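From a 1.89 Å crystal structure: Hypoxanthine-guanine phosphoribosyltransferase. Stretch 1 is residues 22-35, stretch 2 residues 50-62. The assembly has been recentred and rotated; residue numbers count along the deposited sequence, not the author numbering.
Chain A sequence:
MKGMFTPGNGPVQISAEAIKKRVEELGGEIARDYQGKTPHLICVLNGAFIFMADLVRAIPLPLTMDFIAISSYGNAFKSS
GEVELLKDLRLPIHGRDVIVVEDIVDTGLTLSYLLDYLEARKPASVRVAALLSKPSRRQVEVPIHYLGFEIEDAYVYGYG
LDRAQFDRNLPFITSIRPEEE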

# COMPACT_ATOMS: atom_id res chain seq x y z
N ARG A 22 13.78 3.96 10.76
CA ARG A 22 13.95 5.12 9.89
C ARG A 22 12.62 5.71 9.45
O ARG A 22 12.43 6.93 9.45
CB ARG A 22 14.79 4.74 8.67
CG ARG A 22 15.15 5.92 7.77
CD ARG A 22 15.83 7.04 8.56
NE ARG A 22 16.11 8.21 7.74
CZ ARG A 22 16.19 9.45 8.20
NH1 ARG A 22 16.00 9.68 9.50
NH2 ARG A 22 16.44 10.46 7.38
N VAL A 23 11.69 4.84 9.07
CA VAL A 23 10.37 5.30 8.63
C VAL A 23 9.66 6.03 9.77
O VAL A 23 9.01 7.05 9.54
CB VAL A 23 9.52 4.11 8.14
CG1 VAL A 23 8.09 4.56 7.84
CG2 VAL A 23 10.15 3.53 6.88
N GLU A 24 9.80 5.52 10.99
CA GLU A 24 9.17 6.17 12.13
C GLU A 24 9.79 7.55 12.33
O GLU A 24 9.09 8.50 12.70
CB GLU A 24 9.34 5.33 13.39
CG GLU A 24 8.70 3.95 13.29
CD GLU A 24 8.87 3.13 14.55
OE1 GLU A 24 9.98 3.15 15.12
OE2 GLU A 24 7.91 2.46 14.95
N GLU A 25 11.09 7.66 12.10
CA GLU A 25 11.79 8.93 12.24
C GLU A 25 11.28 9.91 11.19
O GLU A 25 11.01 11.07 11.49
CB GLU A 25 13.31 8.74 12.06
CG GLU A 25 13.93 7.72 13.02
CD GLU A 25 15.45 7.63 12.91
OE1 GLU A 25 15.97 7.71 11.78
OE2 GLU A 25 16.11 7.46 13.95
N LEU A 26 11.13 9.44 9.95
CA LEU A 26 10.64 10.29 8.87
C LEU A 26 9.22 10.76 9.17
O LEU A 26 8.88 11.92 8.95
CB LEU A 26 10.68 9.55 7.53
CG LEU A 26 12.06 9.24 6.95
CD1 LEU A 26 11.92 8.54 5.60
CD2 LEU A 26 12.84 10.54 6.78
N GLY A 27 8.38 9.84 9.65
CA GLY A 27 7.02 10.20 9.97
C GLY A 27 6.99 11.28 11.04
O GLY A 27 6.19 12.21 10.98
N GLY A 28 7.87 11.15 12.03
CA GLY A 28 7.94 12.13 13.10
C GLY A 28 8.35 13.49 12.58
O GLY A 28 7.79 14.51 12.99
N GLU A 29 9.32 13.52 11.67
CA GLU A 29 9.79 14.77 11.09
C GLU A 29 8.66 15.44 10.32
O GLU A 29 8.45 16.65 10.43
CB GLU A 29 10.97 14.53 10.13
CG GLU A 29 12.18 13.84 10.74
CD GLU A 29 13.38 13.86 9.81
OE1 GLU A 29 13.22 13.56 8.61
OE2 GLU A 29 14.50 14.17 10.28
N ILE A 30 7.94 14.65 9.52
CA ILE A 30 6.84 15.18 8.74
C ILE A 30 5.76 15.77 9.64
O ILE A 30 5.25 16.86 9.39
CB ILE A 30 6.23 14.08 7.83
CG1 ILE A 30 7.23 13.71 6.73
CG2 ILE A 30 4.91 14.56 7.22
CD1 ILE A 30 6.84 12.51 5.90
N ALA A 31 5.41 15.04 10.70
CA ALA A 31 4.39 15.49 11.63
C ALA A 31 4.78 16.84 12.24
O ALA A 31 3.94 17.73 12.40
CB ALA A 31 4.19 14.45 12.73
N ARG A 32 6.06 16.97 12.57
CA ARG A 32 6.57 18.21 13.15
C ARG A 32 6.56 19.34 12.13
O ARG A 32 6.09 20.44 12.41
CB ARG A 32 8.00 18.01 13.67
CG ARG A 32 8.65 19.29 14.17
CD ARG A 32 10.12 19.08 14.52
NE ARG A 32 10.30 18.14 15.62
CZ ARG A 32 11.48 17.84 16.16
NH1 ARG A 32 12.58 18.42 15.71
NH2 ARG A 32 11.55 16.97 17.16
N ASP A 33 7.09 19.06 10.94
CA ASP A 33 7.16 20.06 9.87
C ASP A 33 5.78 20.52 9.41
O ASP A 33 5.61 21.67 9.01
CB ASP A 33 7.93 19.51 8.66
CG ASP A 33 9.40 19.31 8.94
OD1 ASP A 33 9.87 19.72 10.03
OD2 ASP A 33 10.10 18.75 8.07
N TYR A 34 4.81 19.61 9.45
CA TYR A 34 3.46 19.93 8.99
C TYR A 34 2.44 20.18 10.10
O TYR A 34 1.24 20.04 9.88
CB TYR A 34 2.95 18.82 8.08
CG TYR A 34 3.62 18.81 6.72
CD1 TYR A 34 2.97 19.31 5.60
CD2 TYR A 34 4.92 18.33 6.58
CE1 TYR A 34 3.59 19.33 4.36
CE2 TYR A 34 5.56 18.35 5.35
CZ TYR A 34 4.89 18.85 4.24
OH TYR A 34 5.51 18.88 3.02
N GLN A 35 2.92 20.56 11.28
CA GLN A 35 2.01 20.83 12.38
C GLN A 35 1.03 21.92 11.94
O GLN A 35 1.42 22.90 11.30
CB GLN A 35 2.79 21.29 13.61
CG GLN A 35 3.67 22.51 13.38
CD GLN A 35 4.51 22.86 14.60
OE1 GLN A 35 3.99 23.14 15.68
NE2 GLN A 35 5.83 22.85 14.42
N ILE A 50 4.39 -0.07 0.25
CA ILE A 50 4.68 -0.54 1.60
C ILE A 50 5.29 0.61 2.42
O ILE A 50 4.94 0.81 3.58
CB ILE A 50 5.61 -1.79 1.57
CG1 ILE A 50 4.85 -2.94 0.89
CG2 ILE A 50 6.03 -2.18 2.98
CD1 ILE A 50 5.53 -4.30 0.95
N PHE A 51 6.20 1.35 1.80
CA PHE A 51 6.82 2.51 2.44
C PHE A 51 5.67 3.46 2.83
O PHE A 51 5.64 3.99 3.95
CB PHE A 51 7.77 3.19 1.45
CG PHE A 51 8.33 4.51 1.93
CD1 PHE A 51 8.82 4.66 3.22
CD2 PHE A 51 8.44 5.58 1.05
CE1 PHE A 51 9.40 5.86 3.63
CE2 PHE A 51 9.03 6.79 1.45
CZ PHE A 51 9.51 6.92 2.75
N MET A 52 4.74 3.66 1.91
CA MET A 52 3.58 4.51 2.16
C MET A 52 2.76 4.01 3.35
O MET A 52 2.43 4.77 4.26
CB MET A 52 2.69 4.55 0.91
CG MET A 52 1.42 5.37 1.07
SD MET A 52 1.66 7.14 0.85
CE MET A 52 -0.06 7.67 0.55
N ALA A 53 2.44 2.71 3.35
CA ALA A 53 1.65 2.12 4.42
C ALA A 53 2.29 2.32 5.80
O ALA A 53 1.61 2.65 6.76
CB ALA A 53 1.44 0.62 4.17
N ASP A 54 3.60 2.13 5.88
CA ASP A 54 4.29 2.31 7.16
C ASP A 54 4.46 3.78 7.53
O ASP A 54 4.29 4.16 8.69
CB ASP A 54 5.66 1.63 7.13
CG ASP A 54 5.56 0.12 7.04
OD1 ASP A 54 4.43 -0.41 7.12
OD2 ASP A 54 6.61 -0.54 6.90
N LEU A 55 4.79 4.60 6.54
CA LEU A 55 5.00 6.03 6.76
C LEU A 55 3.76 6.76 7.28
O LEU A 55 3.85 7.50 8.26
CB LEU A 55 5.48 6.70 5.47
CG LEU A 55 5.78 8.21 5.56
CD1 LEU A 55 6.94 8.43 6.51
CD2 LEU A 55 6.11 8.77 4.19
N VAL A 56 2.61 6.57 6.64
CA VAL A 56 1.41 7.28 7.08
C VAL A 56 1.01 6.92 8.51
O VAL A 56 0.51 7.77 9.25
CB VAL A 56 0.21 7.05 6.12
CG1 VAL A 56 0.57 7.55 4.72
CG2 VAL A 56 -0.20 5.58 6.08
N ARG A 57 1.25 5.68 8.91
CA ARG A 57 0.92 5.25 10.26
C ARG A 57 1.86 5.86 11.30
O ARG A 57 1.67 5.68 12.50
CB ARG A 57 0.95 3.73 10.36
CG ARG A 57 -0.29 3.07 9.74
CD ARG A 57 -0.24 1.56 9.86
NE ARG A 57 0.70 0.96 8.91
CZ ARG A 57 0.84 -0.35 8.75
NH1 ARG A 57 0.11 -1.18 9.48
NH2 ARG A 57 1.71 -0.84 7.86
N ALA A 58 2.86 6.60 10.82
CA ALA A 58 3.82 7.26 11.71
C ALA A 58 3.66 8.78 11.61
O ALA A 58 4.52 9.53 12.06
CB ALA A 58 5.24 6.85 11.36
N ILE A 59 2.56 9.22 11.02
CA ILE A 59 2.28 10.65 10.88
C ILE A 59 0.95 10.98 11.55
O ILE A 59 -0.11 10.90 10.92
CB ILE A 59 2.20 11.08 9.40
CG1 ILE A 59 3.52 10.77 8.69
CG2 ILE A 59 1.90 12.58 9.32
CD1 ILE A 59 3.46 11.02 7.19
N PRO A 60 0.98 11.34 12.84
CA PRO A 60 -0.25 11.67 13.56
C PRO A 60 -0.76 13.07 13.24
O PRO A 60 -0.67 13.99 14.06
CB PRO A 60 0.17 11.51 15.03
CG PRO A 60 1.59 11.94 15.01
CD PRO A 60 2.13 11.27 13.76
N LEU A 61 -1.31 13.22 12.04
CA LEU A 61 -1.88 14.47 11.55
C LEU A 61 -3.06 14.12 10.65
O LEU A 61 -3.15 13.00 10.14
CB LEU A 61 -0.87 15.24 10.69
CG LEU A 61 0.34 15.92 11.32
CD1 LEU A 61 1.23 16.48 10.21
CD2 LEU A 61 -0.12 17.03 12.25
N PRO A 62 -4.00 15.07 10.47
CA PRO A 62 -5.13 14.76 9.59
C PRO A 62 -4.56 14.88 8.18
O PRO A 62 -3.89 15.86 7.87
CB PRO A 62 -6.12 15.88 9.92
CG PRO A 62 -5.21 17.04 10.21
CD PRO A 62 -4.13 16.40 11.07

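Residues 22-33 of stretch 1 are the last part of a helix that begins earlier in the chain; Y34 and Q35 follow it. Stretch 2 enters already helical at I50 and gives way, through a type I turn from V56 to I59, to a loop, tightened at P60 by L61 N bonding I59 O at 2.8 Å. The two helix axes cross at -58° and come no closer than 9.0 Å; the backbones come nearest in the turn, where G27 CA lies 4.7 Å from A58 CA. No hydrogen bond joins the stretches. Both helices keep i to i+4 backbone bonds, such as G27 N to V23 O at 2.9 Å and L55 N to F51 O at 2.8 Å, and the contact, burying 585 Å² in all, rests on shape and apolar surface.

Glycine sets the spacing. An ideal CB on G27 would point at stretch 2 and fall 2.4 Å from A58 O, a clash, so the bare backbone is what lets the turn settle here. A58 O takes a CA-H...O contact from G27 CA at 3.3 Å. The carbonyls G27 O and A58 O also approach to 3.3 Å, but both are acceptors and cannot bond; G27 O is instead used within its helix by A31 N, at 2.9 Å.

Around the glycine, L55 acts as a knob, its side chain seated among V23, L26, G27 and I30. Its CD1 reaches L26 CB at 4.0 Å, I30 CD1 at 4.1 Å and G27 N at 3.7 Å. Although its CA-to-CB bond points sideways, the t,p rotamer brings the end of the side chain nearer to stretch 1. V23 packs against the second helix itself, with CG1 3.5 Å from L55 N, and its CG2 meets F51 CD1 at 4.1 Å. L26 CD1 lies 4.1 Å from F51 CZ, so both aliphatic groups approach the ring at its edge, near its plane.

From the end of the turn onward, the apolar pairing continues toward the C-terminal end of the first helix. I30 CG2 meets I59 CD1 at 3.8 Å, and A31 CB rests 3.9 Å from P60 CD. L61 points toward stretch 1 and closes this end: its CD1 sits 3.6 Å from A31 CA and 3.6 Å from Y34 CB.

No salt bridge crosses between the stretches. The design rule is compact: glycine at the closest approach, apolar side chains around it, and no hydrogen bond or salt bridge across the interface.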